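Side-chain contacts in protein toll (Drosophila melanogaster, PDB 4LXR), which serves, through the leucine-rich-repeat ectodomain seen here, as receptor for processed Spätzle in antifungal defence and embryonic dorsal-ventral patterning: residues Asn609-Thr614 / Val620-Ser625; Thr136-Asn141 / Ala156-Met161; Asn724-Asp729 / Thr761-Leu766. All blocks are in the same frame, centred on the assembly; numbering follows the deposited sequence.

Contact 1: Asn609-Thr614 / Val620-Ser625; sequences NCHVRT and VINCHS
Val620 and His611 face each other as a hydrogen-bonded pair of an antiparallel β hairpin: Val620 N donates to His611 O at 2.8 Å, and Val620 O takes the N-H of His611. The imidazole runs alongside the valine. With CG between the backbone N and carbonyl carbon (chi1 61°), the ring leans toward the neighbouring strand, and Val620 CB sits over one face, 3.8 Å from the His611 ring centroid, a CH-pi contact. At His611, a serine in its place would probably strip the ring's cover from Val620 CB and CG1. Val620 CG2 also meets Arg613 NH2 at 3.4 Å, while Arg613 NH1 forms a salt bridge with Asp616. Ile621 turns to the opposite face, where its CG2 packs against Cys610 SG at 3.9 Å; the isoleucine also packs on Met644 and Leu646 of the next strand. Asn622 and Asn609 exchange both backbone bonds, then add a side-chain one: Asn622 ND2 to Asn609 OD1, 3.2 Å and fairly straight (166°). The acceptor lies in the plane of the Asn622 amide; the amides are turned 47° apart, and the donor comes in tilted from the Asn609 carbonyl plane. Cys623 is disulfide-bonded to Cys608, just before Asn609, tying together the two strands of this LRRNT hairpin. His624 ND1 lies near a water that accepts from Asn609 ND2 at 3.1 Å. One face thus mixes the amide pair with His611 over buried Val620, the other holds Cys610 and Ile621; backbone bonds set the register, the Cys608-Cys623 disulfide reinforces it, and Cys604-Cys610 ties the first strand to the preceding loop.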
ATOM      1  N   ASN A 609      -3.943  28.820  43.052  1.00 67.73           N
ATOM      2  CA  ASN A 609      -4.242  27.782  42.075  1.00 59.61           C
ATOM      3  C   ASN A 609      -4.103  26.427  42.763  1.00 55.21           C
ATOM      4  O   ASN A 609      -3.249  26.258  43.653  1.00 53.28           O
ATOM      5  CB  ASN A 609      -3.335  27.888  40.847  1.00 55.76           C
ATOM      6  CG  ASN A 609      -1.875  27.659  41.177  1.00 57.69           C
ATOM      7  OD1 ASN A 609      -1.389  26.528  41.136  1.00 63.10           O
ATOM      8  ND2 ASN A 609      -1.165  28.732  41.501  1.00 59.77           N
ATOM      9  N   CYS A 610      -4.960  25.486  42.378  1.00 50.53           N
ATOM     10  CA  CYS A 610      -5.050  24.194  43.046  1.00 61.71           C
ATOM     11  C   CYS A 610      -5.234  23.090  42.015  1.00 54.80           C
ATOM     12  O   CYS A 610      -5.953  23.266  41.040  1.00 49.77           O
ATOM     13  CB  CYS A 610      -6.228  24.168  44.030  1.00 49.36           C
ATOM     14  SG  CYS A 610      -6.365  25.609  45.139  1.00 60.37           S
ATOM     15  N   HIS A 611      -4.587  21.951  42.221  1.00 58.19           N
ATOM     16  CA  HIS A 611      -4.810  20.821  41.322  1.00 56.45           C
ATOM     17  C   HIS A 611      -4.690  19.507  42.069  1.00 51.99           C
ATOM     18  O   HIS A 611      -4.268  19.470  43.227  1.00 51.35           O
ATOM     19  CB  HIS A 611      -3.832  20.842  40.145  1.00 51.75           C
ATOM     20  CG  HIS A 611      -2.396  20.740  40.559  1.00 53.87           C
ATOM     21  ND1 HIS A 611      -1.595  21.848  40.737  1.00 52.17           N
ATOM     22  CD2 HIS A 611      -1.621  19.667  40.844  1.00 51.55           C
ATOM     23  CE1 HIS A 611      -0.386  21.460  41.102  1.00 53.70           C
ATOM     24  NE2 HIS A 611      -0.375  20.141  41.174  1.00 53.39           N
ATOM     25  N   VAL A 612      -5.054  18.435  41.380  1.00 50.06           N
ATOM     26  CA  VAL A 612      -5.014  17.089  41.923  1.00 47.63           C
ATOM     27  C   VAL A 612      -4.044  16.248  41.107  1.00 51.50           C
ATOM     28  O   VAL A 612      -4.039  16.299  39.873  1.00 48.56           O
ATOM     29  CB  VAL A 612      -6.414  16.444  41.911  1.00 60.88           C
ATOM     30  CG1 VAL A 612      -6.323  14.939  42.040  1.00 65.18           C
ATOM     31  CG2 VAL A 612      -7.275  17.020  43.018  1.00 63.03           C
ATOM     32  N   ARG A 613      -3.217  15.484  41.803  1.00 49.52           N
ATOM     33  CA  ARG A 613      -2.233  14.624  41.174  1.00 59.64           C
ATOM     34  C   ARG A 613      -2.649  13.195  41.486  1.00 60.27           C
ATOM     35  O   ARG A 613      -2.571  12.773  42.636  1.00 54.22           O
ATOM     36  CB  ARG A 613      -0.857  14.916  41.775  1.00 56.82           C
ATOM     37  CG  ARG A 613       0.314  14.308  41.036  1.00 55.79           C
ATOM     38  CD  ARG A 613       1.538  14.252  41.948  1.00 66.63           C
ATOM     39  NE  ARG A 613       1.840  15.535  42.565  1.00 65.06           N
ATOM     40  CZ  ARG A 613       2.038  15.716  43.865  1.00 76.34           C
ATOM     41  NH1 ARG A 613       1.972  14.692  44.700  1.00 86.61           N
ATOM     42  NH2 ARG A 613       2.314  16.922  44.333  1.00 57.94           N
ATOM     43  N   THR A 614      -3.112  12.449  40.486  1.00 53.22           N
ATOM     44  CA  THR A 614      -3.646  11.116  40.765  1.00 51.82           C
ATOM     45  C   THR A 614      -2.579  10.075  41.085  1.00 53.49           C
ATOM     46  O   THR A 614      -2.863   9.093  41.772  1.00 51.59           O
ATOM     47  CB  THR A 614      -4.557  10.593  39.633  1.00 52.73           C
ATOM     48  OG1 THR A 614      -3.989  10.940  38.368  1.00 54.19           O
ATOM     49  CG2 THR A 614      -5.949  11.196  39.747  1.00 45.62           C
ATOM     50  N   VAL A 620      -3.071  19.506  45.722  1.00 52.42           N
ATOM     51  CA  VAL A 620      -2.004  20.482  45.823  1.00 53.47           C
ATOM     52  C   VAL A 620      -2.584  21.884  45.798  1.00 57.00           C
ATOM     53  O   VAL A 620      -3.188  22.292  44.807  1.00 52.14           O
ATOM     54  CB  VAL A 620      -1.014  20.325  44.661  1.00 54.09           C
ATOM     55  CG1 VAL A 620       0.038  21.408  44.704  1.00 55.69           C
ATOM     56  CG2 VAL A 620      -0.379  18.951  44.695  1.00 54.66           C
ATOM     57  N   ILE A 621      -2.410  22.617  46.893  1.00 58.91           N
ATOM     58  CA  ILE A 621      -2.878  23.993  46.979  1.00 54.10           C
ATOM     59  C   ILE A 621      -1.714  24.974  47.000  1.00 55.81           C
ATOM     60  O   ILE A 621      -0.957  25.032  47.972  1.00 57.14           O
ATOM     61  CB  ILE A 621      -3.732  24.217  48.223  1.00 54.40           C
ATOM     62  CG1 ILE A 621      -4.956  23.308  48.199  1.00 52.28           C
ATOM     63  CG2 ILE A 621      -4.158  25.675  48.325  1.00 54.12           C
ATOM     64  CD1 ILE A 621      -5.756  23.370  49.476  1.00 54.41           C
ATOM     65  N   ASN A 622      -1.579  25.734  45.917  1.00 55.84           N
ATOM     66  CA  ASN A 622      -0.539  26.742  45.771  1.00 57.50           C
ATOM     67  C   ASN A 622      -1.089  28.161  45.973  1.00 66.30           C
ATOM     68  O   ASN A 622      -1.966  28.597  45.229  1.00 64.20           O
ATOM     69  CB  ASN A 622       0.090  26.650  44.375  1.00 57.68           C
ATOM     70  CG  ASN A 622       0.761  25.318  44.113  1.00 57.78           C
ATOM     71  OD1 ASN A 622       1.546  24.838  44.922  1.00 58.91           O
ATOM     72  ND2 ASN A 622       0.461  24.714  42.966  1.00 56.70           N
ATOM     73  N   CYS A 623      -0.582  28.889  46.968  1.00 51.45           N
ATOM     74  CA  CYS A 623      -0.937  30.307  47.108  1.00 52.98           C
ATOM     75  C   CYS A 623       0.312  31.173  47.177  1.00 51.24           C
ATOM     76  O   CYS A 623       0.973  31.242  48.212  1.00 49.00           O
ATOM     77  CB  CYS A 623      -1.788  30.558  48.346  1.00 49.61           C
ATOM     78  SG  CYS A 623      -3.167  29.450  48.587  1.00 65.55           S
ATOM     79  N   HIS A 624       0.623  31.847  46.079  1.00 61.96           N
ATOM     80  CA  HIS A 624       1.881  32.573  45.977  1.00 63.64           C
ATOM     81  C   HIS A 624       1.727  34.026  45.541  1.00 69.77           C
ATOM     82  O   HIS A 624       2.560  34.561  44.808  1.00 72.96           O
ATOM     83  CB  HIS A 624       2.842  31.823  45.062  1.00 63.68           C
ATOM     84  CG  HIS A 624       3.092  30.418  45.504  1.00 60.68           C
ATOM     85  ND1 HIS A 624       2.572  29.326  44.845  1.00 56.41           N
ATOM     86  CD2 HIS A 624       3.769  29.929  46.569  1.00 52.12           C
ATOM     87  CE1 HIS A 624       2.937  28.223  45.472  1.00 52.68           C
ATOM     88  NE2 HIS A 624       3.665  28.562  46.521  1.00 54.15           N
ATOM     89  N   SER A 625       0.666  34.663  46.020  1.00 65.10           N
ATOM     90  CA  SER A 625       0.470  36.082  45.785  1.00 68.99           C
ATOM     91  C   SER A 625       1.491  36.906  46.566  1.00 63.62           C
ATOM     92  O   SER A 625       1.726  38.068  46.250  1.00 68.32           O
ATOM     93  CB  SER A 625      -0.957  36.491  46.154  1.00 77.92           C
ATOM     94  OG  SER A 625      -1.916  35.698  45.472  1.00 81.08           O
TER
HETATM   95  O   HOH W   1       1.733  29.147  42.499  1.00 62.80           O

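Contact 2: Thr136-Asn141 / Ala156-Met161; sequences THIPAN and ANIEEM. With NAG (2-acetamido-2-deoxy-beta-D-glucopyranose), chain I.
Ile138 and Ile158 meet through their terminal methyls, CD1 to CD1 at 3.6 Å, their side chains crossing at about a right angle. This is the closest of the apolar touches between two loops that follow consecutive parallel strands, 127-131 and 151-155, of the solenoid. Ile138 CD1 also reaches Ala156 CB at 3.8 Å, and from a direction about at right angles Thr136 CG2 approaches the same Ala156 CB at 3.8 Å. The small alanine methyl serves two neighbours at once. Thr136 suits its place by having two unlike branches: OG1 lies roughly anti to the backbone N (chi1 -155°) and is hydrogen-bonded to Asn113, which leaves CG2 to face the alanine.

The polar bonding between the loops is indirect. One water accepts from Thr136 N at 3.1 Å and donates to Ala156 O at 2.9 Å. A second donates to Thr136 O at 2.6 Å and to Ala156 O at 2.8 Å, although other acceptors compete for the protons of both waters. Ala156 O thus collects two waters, while Ala156 N and Ile158 N donate to Asn180 OD1, an asparagine of the next repeat that holds this turn.

A sugar touches the outer side of residues 136-141: O5 of the N-acetylglucosamine lies 3.5 Å from His137 CB, a van der Waals contact, and its O6 approaches the imidazole obliquely.

Chemically, then, methyl-to-methyl contacts supply the close packing of successive coils, whereas Thr136 N, Thr136 O and Ala156 O are matched through water, consistent with a gap between the backbones too wide for direct pairing.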
ATOM      1  N   THR A 136      12.282   1.338 -44.667  1.00 23.96           N
ATOM      2  CA  THR A 136      12.730   0.108 -45.290  1.00 24.06           C
ATOM      3  C   THR A 136      11.599  -0.500 -46.130  1.00 26.28           C
ATOM      4  O   THR A 136      10.422  -0.110 -46.017  1.00 22.01           O
ATOM      5  CB  THR A 136      13.183  -0.916 -44.202  1.00 19.86           C
ATOM      6  OG1 THR A 136      14.126  -1.831 -44.759  1.00 21.23           O
ATOM      7  CG2 THR A 136      11.996  -1.682 -43.644  1.00 17.64           C
ATOM      8  N   HIS A 137      11.955  -1.457 -46.975  1.00 21.87           N
ATOM      9  CA  HIS A 137      10.964  -2.118 -47.811  1.00 25.19           C
ATOM     10  C   HIS A 137      11.131  -3.601 -47.688  1.00 19.64           C
ATOM     11  O   HIS A 137      12.237  -4.118 -47.883  1.00 26.35           O
ATOM     12  CB  HIS A 137      11.132  -1.747 -49.288  1.00 27.97           C
ATOM     13  CG  HIS A 137      10.127  -2.413 -50.180  1.00 38.42           C
ATOM     14  ND1 HIS A 137      10.446  -3.470 -51.008  1.00 42.85           N
ATOM     15  CD2 HIS A 137       8.800  -2.194 -50.344  1.00 36.07           C
ATOM     16  CE1 HIS A 137       9.366  -3.853 -51.667  1.00 38.21           C
ATOM     17  NE2 HIS A 137       8.353  -3.097 -51.280  1.00 33.75           N
ATOM     18  N   ILE A 138      10.053  -4.295 -47.347  1.00 17.54           N
ATOM     19  CA  ILE A 138      10.102  -5.764 -47.323  1.00 21.26           C
ATOM     20  C   ILE A 138       9.578  -6.343 -48.650  1.00 19.85           C
ATOM     21  O   ILE A 138       8.435  -6.083 -49.022  1.00 21.54           O
ATOM     22  CB  ILE A 138       9.309  -6.311 -46.150  1.00 20.79           C
ATOM     23  CG1 ILE A 138       9.912  -5.773 -44.831  1.00 21.59           C
ATOM     24  CG2 ILE A 138       9.299  -7.852 -46.149  1.00 16.20           C
ATOM     25  CD1 ILE A 138       9.070  -6.096 -43.680  1.00 19.92           C
ATOM     26  N   PRO A 139      10.424  -7.098 -49.383  1.00 22.34           N
ATOM     27  CA  PRO A 139       9.979  -7.649 -50.679  1.00 19.90           C
ATOM     28  C   PRO A 139       9.073  -8.837 -50.419  1.00 19.44           C
ATOM     29  O   PRO A 139       9.327  -9.621 -49.503  1.00 24.19           O
ATOM     30  CB  PRO A 139      11.283  -8.118 -51.334  1.00 20.26           C
ATOM     31  CG  PRO A 139      12.163  -8.474 -50.198  1.00 24.31           C
ATOM     32  CD  PRO A 139      11.816  -7.471 -49.082  1.00 20.35           C
ATOM     33  N   ALA A 140       8.026  -8.968 -51.220  1.00 24.61           N
ATOM     34  CA  ALA A 140       6.976  -9.921 -50.933  1.00 21.08           C
ATOM     35  C   ALA A 140       7.368 -11.378 -51.195  1.00 23.44           C
ATOM     36  O   ALA A 140       6.616 -12.286 -50.855  1.00 30.85           O
ATOM     37  CB  ALA A 140       5.719  -9.547 -51.683  1.00 27.82           C
ATOM     38  N   ASN A 141       8.540 -11.606 -51.785  1.00 21.07           N
ATOM     39  CA  ASN A 141       9.072 -12.963 -51.834  1.00 19.66           C
ATOM     40  C   ASN A 141       9.961 -13.336 -50.633  1.00 20.27           C
ATOM     41  O   ASN A 141      10.585 -14.405 -50.640  1.00 20.34           O
ATOM     42  CB  ASN A 141       9.812 -13.225 -53.156  1.00 19.20           C
ATOM     43  CG  ASN A 141      11.168 -12.569 -53.210  1.00 19.04           C
ATOM     44  OD1 ASN A 141      11.469 -11.629 -52.448  1.00 18.71           O
ATOM     45  ND2 ASN A 141      12.004 -13.045 -54.127  1.00 19.57           N
ATOM     46  N   ALA A 156       7.822  -3.039 -39.484  1.00 19.31           N
ATOM     47  CA  ALA A 156       8.692  -2.207 -40.299  1.00 17.74           C
ATOM     48  C   ALA A 156       7.965  -1.048 -40.982  1.00 25.36           C
ATOM     49  O   ALA A 156       8.265  -0.729 -42.144  1.00 21.84           O
ATOM     50  CB  ALA A 156       9.383  -3.076 -41.336  1.00 19.73           C
ATOM     51  N   ASN A 157       7.033  -0.413 -40.264  1.00 16.13           N
ATOM     52  CA  ASN A 157       6.178   0.637 -40.830  1.00 23.96           C
ATOM     53  C   ASN A 157       5.559   0.231 -42.169  1.00 26.48           C
ATOM     54  O   ASN A 157       5.507   1.023 -43.109  1.00 17.66           O
ATOM     55  CB  ASN A 157       6.914   1.988 -40.929  1.00 17.52           C
ATOM     56  CG  ASN A 157       7.085   2.640 -39.545  1.00 31.99           C
ATOM     57  OD1 ASN A 157       6.169   3.282 -39.048  1.00 24.26           O
ATOM     58  ND2 ASN A 157       8.238   2.406 -38.899  1.00 20.98           N
ATOM     59  N   ILE A 158       5.092  -1.016 -42.224  1.00 22.11           N
ATOM     60  CA  ILE A 158       4.573  -1.586 -43.449  1.00 20.87           C
ATOM     61  C   ILE A 158       3.233  -0.975 -43.847  1.00 18.96           C
ATOM     62  O   ILE A 158       2.242  -1.080 -43.114  1.00 22.26           O
ATOM     63  CB  ILE A 158       4.458  -3.094 -43.353  1.00 21.84           C
ATOM     64  CG1 ILE A 158       5.818  -3.675 -42.968  1.00 22.14           C
ATOM     65  CG2 ILE A 158       3.994  -3.664 -44.717  1.00 21.32           C
ATOM     66  CD1 ILE A 158       5.764  -5.147 -42.527  1.00 22.29           C
ATOM     67  N   GLU A 159       3.232  -0.328 -45.005  1.00 17.83           N
ATOM     68  CA  GLU A 159       2.039   0.290 -45.593  1.00 19.06           C
ATOM     69  C   GLU A 159       1.120  -0.700 -46.303  1.00 22.90           C
ATOM     70  O   GLU A 159      -0.098  -0.509 -46.336  1.00 23.60           O
ATOM     71  CB  GLU A 159       2.464   1.397 -46.576  1.00 19.57           C
ATOM     72  CG  GLU A 159       3.195   2.539 -45.854  1.00 33.98           C
ATOM     73  CD  GLU A 159       3.877   3.541 -46.774  1.00 35.65           C
ATOM     74  OE1 GLU A 159       3.830   4.749 -46.466  1.00 36.86           O
ATOM     75  OE2 GLU A 159       4.481   3.129 -47.778  1.00 43.00           O
ATOM     76  N   GLU A 160       1.705  -1.736 -46.900  1.00 21.87           N
ATOM     77  CA  GLU A 160       0.905  -2.735 -47.602  1.00 18.44           C
ATOM     78  C   GLU A 160       1.677  -4.033 -47.764  1.00 18.57           C
ATOM     79  O   GLU A 160       2.908  -4.037 -47.796  1.00 21.50           O
ATOM     80  CB  GLU A 160       0.455  -2.191 -48.965  1.00 33.07           C
ATOM     81  CG  GLU A 160       1.608  -1.845 -49.882  1.00 49.98           C
ATOM     82  CD  GLU A 160       1.276  -0.703 -50.832  1.00 72.41           C
ATOM     83  OE1 GLU A 160       0.576  -0.951 -51.843  1.00 75.64           O
ATOM     84  OE2 GLU A 160       1.714   0.441 -50.563  1.00 77.59           O
ATOM     85  N   MET A 161       0.961  -5.149 -47.847  1.00 26.23           N
ATOM     86  CA  MET A 161       1.608  -6.421 -48.121  1.00 17.54           C
ATOM     87  C   MET A 161       0.966  -7.095 -49.313  1.00 19.61           C
ATOM     88  O   MET A 161      -0.217  -7.439 -49.256  1.00 24.99           O
ATOM     89  CB  MET A 161       1.515  -7.349 -46.920  1.00 28.54           C
ATOM     90  CG  MET A 161       2.251  -6.820 -45.700  1.00 39.30           C
ATOM     91  SD  MET A 161       1.678  -7.615 -44.194  1.00 41.54           S
ATOM     92  CE  MET A 161       2.956  -7.158 -43.015  1.00 35.63           C
TER
HETATM   93  C1  NAG I2012      14.520  -0.497 -50.237  1.00 53.06           C
HETATM   94  C2  NAG I2012      15.590   0.580 -50.464  1.00 55.19           C
HETATM   95  C3  NAG I2012      14.964   1.871 -51.015  1.00 63.57           C
HETATM   96  C4  NAG I2012      14.023   1.598 -52.184  1.00 63.70           C
HETATM   97  C5  NAG I2012      13.026   0.506 -51.822  1.00 61.25           C
HETATM   98  C6  NAG I2012      12.124   0.126 -52.977  1.00 64.29           C
HETATM   99  C7  NAG I2012      17.600   0.684 -49.045  1.00 58.08           C
HETATM  100  C8  NAG I2012      18.368   0.204 -50.243  1.00 57.26           C
HETATM  101  N2  NAG I2012      16.286   0.854 -49.218  1.00 57.35           N
HETATM  102  O3  NAG I2012      16.003   2.750 -51.435  1.00 60.41           O
HETATM  103  O4  NAG I2012      13.298   2.779 -52.510  1.00 61.69           O
HETATM  104  O5  NAG I2012      13.744  -0.674 -51.435  1.00 63.98           O
HETATM  105  O6  NAG I2012      12.395  -1.182 -53.468  1.00 67.02           O
HETATM  106  O7  NAG I2012      18.147   0.914 -47.969  1.00 52.86           O
HETATM  107  O   HOH W   2       9.577   1.655 -43.178  1.00 22.84           O
HETATM  108  O   HOH W   3       8.243  -1.076 -44.894  1.00 23.71           O

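Contact 3: Asn724-Asp729 / Thr761-Leu766; sequences NPWMCD and TRMVEL
Met763 runs out almost fully extended, with CG anti to the backbone N (chi1 -176°) and chi2 likewise near 180°, then bends at chi3 (-65°) so that its CE methyl comes up against both Trp726 and Cys728. Trp726 CG and Cys728 SG both lie anti to their carbonyl carbons, beside the backbone N, which turns the indole and the sulfur toward the incoming methyl. Met763 CE sits 3.6 Å from Cys728 SG and 3.9 Å from Trp726 CB; it stays near the pyrrole end of the indole, 4.0 Å from Trp726 CG, approaching obliquely. An unbranched, flexible methionine suits this site, since its slim end can rest against an aromatic group and a sulfur at once.

The site belongs to the second LRRCT module, the disulfide-linked cap that closes the repeats at their C-terminal end. Cys728 is joined to Cys754 of the two-stranded sheet 753-754/761-762, so Met763, which also packs on Cys754, lies against both halves of the bridge. Helix 733-740 adds Leu735 against Trp726 and Leu736 against Met763.

The indole is held from several directions. Asn724 CB lies 3.3 Å above the plane of the Trp726 ring, offset toward its rim, with the inverse gamma turn centred on Pro725 between the two residues. Trp726 NE1 donates to Leu721 O, satisfying the buried polar atom. On the other segment, Leu766 N bonds to Met763 O at 2.9 Å across the 3-10 turn.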
ATOM      1  N   ASN A 724      15.838  30.945  60.773  1.00 38.93           N
ATOM      2  CA  ASN A 724      15.098  31.529  61.888  1.00 41.54           C
ATOM      3  C   ASN A 724      16.029  32.129  62.942  1.00 43.14           C
ATOM      4  O   ASN A 724      17.108  31.598  63.194  1.00 40.12           O
ATOM      5  CB  ASN A 724      14.174  30.488  62.527  1.00 35.09           C
ATOM      6  CG  ASN A 724      12.956  30.188  61.672  1.00 34.70           C
ATOM      7  OD1 ASN A 724      11.980  30.933  61.692  1.00 35.89           O
ATOM      8  ND2 ASN A 724      13.007  29.091  60.923  1.00 34.95           N
ATOM      9  N   PRO A 725      15.611  33.240  63.567  1.00 38.98           N
ATOM     10  CA  PRO A 725      16.428  33.872  64.620  1.00 40.48           C
ATOM     11  C   PRO A 725      16.322  33.134  65.951  1.00 42.62           C
ATOM     12  O   PRO A 725      15.717  33.657  66.896  1.00 42.28           O
ATOM     13  CB  PRO A 725      15.816  35.271  64.751  1.00 42.74           C
ATOM     14  CG  PRO A 725      14.396  35.105  64.318  1.00 42.34           C
ATOM     15  CD  PRO A 725      14.402  34.020  63.249  1.00 40.08           C
ATOM     16  N   TRP A 726      16.898  31.936  66.020  1.00 38.69           N
ATOM     17  CA  TRP A 726      16.806  31.107  67.216  1.00 43.22           C
ATOM     18  C   TRP A 726      17.467  31.759  68.443  1.00 45.55           C
ATOM     19  O   TRP A 726      18.577  32.286  68.360  1.00 42.09           O
ATOM     20  CB  TRP A 726      17.384  29.711  66.953  1.00 39.54           C
ATOM     21  CG  TRP A 726      16.671  28.993  65.841  1.00 35.81           C
ATOM     22  CD1 TRP A 726      17.175  28.674  64.617  1.00 36.10           C
ATOM     23  CD2 TRP A 726      15.315  28.525  65.853  1.00 35.27           C
ATOM     24  NE1 TRP A 726      16.222  28.025  63.867  1.00 35.93           N
ATOM     25  CE2 TRP A 726      15.070  27.923  64.602  1.00 34.42           C
ATOM     26  CE3 TRP A 726      14.286  28.554  66.802  1.00 39.74           C
ATOM     27  CZ2 TRP A 726      13.838  27.351  64.273  1.00 32.71           C
ATOM     28  CZ3 TRP A 726      13.061  27.995  66.472  1.00 39.44           C
ATOM     29  CH2 TRP A 726      12.850  27.398  65.214  1.00 38.75           C
ATOM     30  N   MET A 727      16.752  31.729  69.563  1.00 41.66           N
ATOM     31  CA  MET A 727      17.253  32.241  70.838  1.00 45.01           C
ATOM     32  C   MET A 727      17.892  31.092  71.601  1.00 43.18           C
ATOM     33  O   MET A 727      17.202  30.269  72.199  1.00 88.90           O
ATOM     34  CB  MET A 727      16.108  32.865  71.652  1.00 45.76           C
ATOM     35  CG  MET A 727      16.479  33.302  73.062  1.00 81.48           C
ATOM     36  SD  MET A 727      17.641  34.684  73.097  1.00 82.27           S
ATOM     37  CE  MET A 727      16.944  35.763  71.841  1.00 85.57           C
ATOM     38  N   CYS A 728      19.215  31.029  71.547  1.00 43.13           N
ATOM     39  CA  CYS A 728      19.960  29.924  72.152  1.00 49.82           C
ATOM     40  C   CYS A 728      20.448  30.247  73.565  1.00 52.79           C
ATOM     41  O   CYS A 728      21.617  30.534  73.789  1.00 59.84           O
ATOM     42  CB  CYS A 728      21.105  29.470  71.230  1.00 41.08           C
ATOM     43  SG  CYS A 728      20.483  28.880  69.587  1.00 39.85           S
ATOM     44  N   ASP A 729      19.516  30.212  74.508  1.00 54.18           N
ATOM     45  CA  ASP A 729      19.845  30.249  75.920  1.00 56.66           C
ATOM     46  C   ASP A 729      19.234  29.023  76.577  1.00 48.03           C
ATOM     47  O   ASP A 729      18.957  28.031  75.916  1.00 45.75           O
ATOM     48  CB  ASP A 729      19.324  31.526  76.577  1.00 59.96           C
ATOM     49  CG  ASP A 729      17.857  31.781  76.275  1.00 59.51           C
ATOM     50  OD1 ASP A 729      17.221  30.936  75.613  1.00 56.32           O
ATOM     51  OD2 ASP A 729      17.344  32.828  76.707  1.00 61.67           O
ATOM     52  N   THR A 761      26.054  32.244  65.459  1.00 46.05           N
ATOM     53  CA  THR A 761      26.870  31.040  65.517  1.00 49.90           C
ATOM     54  C   THR A 761      26.051  29.828  65.089  1.00 38.10           C
ATOM     55  O   THR A 761      24.889  29.724  65.469  1.00 37.54           O
ATOM     56  CB  THR A 761      27.327  30.799  66.959  1.00 50.03           C
ATOM     57  OG1 THR A 761      27.961  31.981  67.461  1.00 60.73           O
ATOM     58  CG2 THR A 761      28.295  29.623  67.034  1.00 53.22           C
ATOM     59  N   ARG A 762      26.640  28.913  64.316  1.00 36.91           N
ATOM     60  CA  ARG A 762      25.922  27.691  63.933  1.00 34.86           C
ATOM     61  C   ARG A 762      25.455  26.922  65.168  1.00 39.27           C
ATOM     62  O   ARG A 762      26.220  26.717  66.119  1.00 43.39           O
ATOM     63  CB  ARG A 762      26.782  26.762  63.085  1.00 43.70           C
ATOM     64  CG  ARG A 762      27.020  27.178  61.656  1.00 46.78           C
ATOM     65  CD  ARG A 762      27.659  26.015  60.902  1.00 56.87           C
ATOM     66  NE  ARG A 762      28.445  26.468  59.759  1.00 73.83           N
ATOM     67  CZ  ARG A 762      27.935  26.772  58.569  1.00 76.71           C
ATOM     68  NH1 ARG A 762      26.629  26.676  58.360  1.00 67.83           N
ATOM     69  NH2 ARG A 762      28.734  27.176  57.587  1.00 84.80           N
ATOM     70  N   MET A 763      24.202  26.498  65.153  1.00 33.38           N
ATOM     71  CA  MET A 763      23.657  25.753  66.271  1.00 35.83           C
ATOM     72  C   MET A 763      24.405  24.439  66.508  1.00 32.48           C
ATOM     73  O   MET A 763      24.601  24.035  67.670  1.00 39.15           O
ATOM     74  CB  MET A 763      22.155  25.504  66.089  1.00 37.75           C
ATOM     75  CG  MET A 763      21.549  24.814  67.296  1.00 40.02           C
ATOM     76  SD  MET A 763      19.772  24.633  67.261  1.00 39.04           S
ATOM     77  CE  MET A 763      19.238  26.343  67.329  1.00 33.43           C
ATOM     78  N   VAL A 764      24.854  23.793  65.429  1.00 31.45           N
ATOM     79  CA  VAL A 764      25.655  22.566  65.555  1.00 31.02           C
ATOM     80  C   VAL A 764      26.979  22.772  66.282  1.00 32.37           C
ATOM     81  O   VAL A 764      27.611  21.801  66.678  1.00 37.73           O
ATOM     82  CB  VAL A 764      25.983  21.868  64.195  1.00 33.50           C
ATOM     83  CG1 VAL A 764      24.720  21.321  63.541  1.00 30.48           C
ATOM     84  CG2 VAL A 764      26.720  22.818  63.262  1.00 36.91           C
ATOM     85  N   GLU A 765      27.408  24.020  66.438  1.00 33.72           N
ATOM     86  CA  GLU A 765      28.614  24.299  67.207  1.00 35.34           C
ATOM     87  C   GLU A 765      28.343  24.519  68.704  1.00 48.74           C
ATOM     88  O   GLU A 765      29.282  24.655  69.491  1.00 38.14           O
ATOM     89  CB  GLU A 765      29.391  25.472  66.604  1.00 36.58           C
ATOM     90  CG  GLU A 765      30.073  25.093  65.296  1.00 42.67           C
ATOM     91  CD  GLU A 765      30.887  26.222  64.721  1.00 41.57           C
ATOM     92  OE1 GLU A 765      31.436  27.023  65.506  1.00 43.21           O
ATOM     93  OE2 GLU A 765      30.962  26.317  63.479  1.00 47.57           O
ATOM     94  N   LEU A 766      27.070  24.533  69.098  1.00 36.12           N
ATOM     95  CA  LEU A 766      26.713  24.730  70.508  1.00 40.72           C
ATOM     96  C   LEU A 766      26.482  23.419  71.243  1.00 37.07           C
ATOM     97  O   LEU A 766      25.799  22.510  70.736  1.00 35.46           O
ATOM     98  CB  LEU A 766      25.459  25.610  70.671  1.00 43.29           C
ATOM     99  CG  LEU A 766      25.610  27.129  70.569  1.00 48.11           C
ATOM    100  CD1 LEU A 766      26.736  27.606  71.455  1.00 43.46           C
ATOM    101  CD2 LEU A 766      25.844  27.575  69.131  1.00 51.21           C
TER

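The chain order is contact 2, contact 1, contact 3. Contact 2 belongs to the first, long solenoid, joining successive coils near the N-terminal end. Contact 1 lies in the LRRNT cap that begins the second, shorter run of repeats, and contact 3 in the LRRCT cap that closes it; strands 609-613 and 618-622 share a sheet with 718-720, the strand just before residues 724-729. The centres of contacts 1 and 3 are 34 Å apart, nearest atoms about 17 Å, whereas contact 2 is 95 Å from contact 1 and 120 Å from contact 3, centre to centre. Contact 2 lies across the chain's centre from both; the receptor ectodomain is built of two separately capped repeat runs.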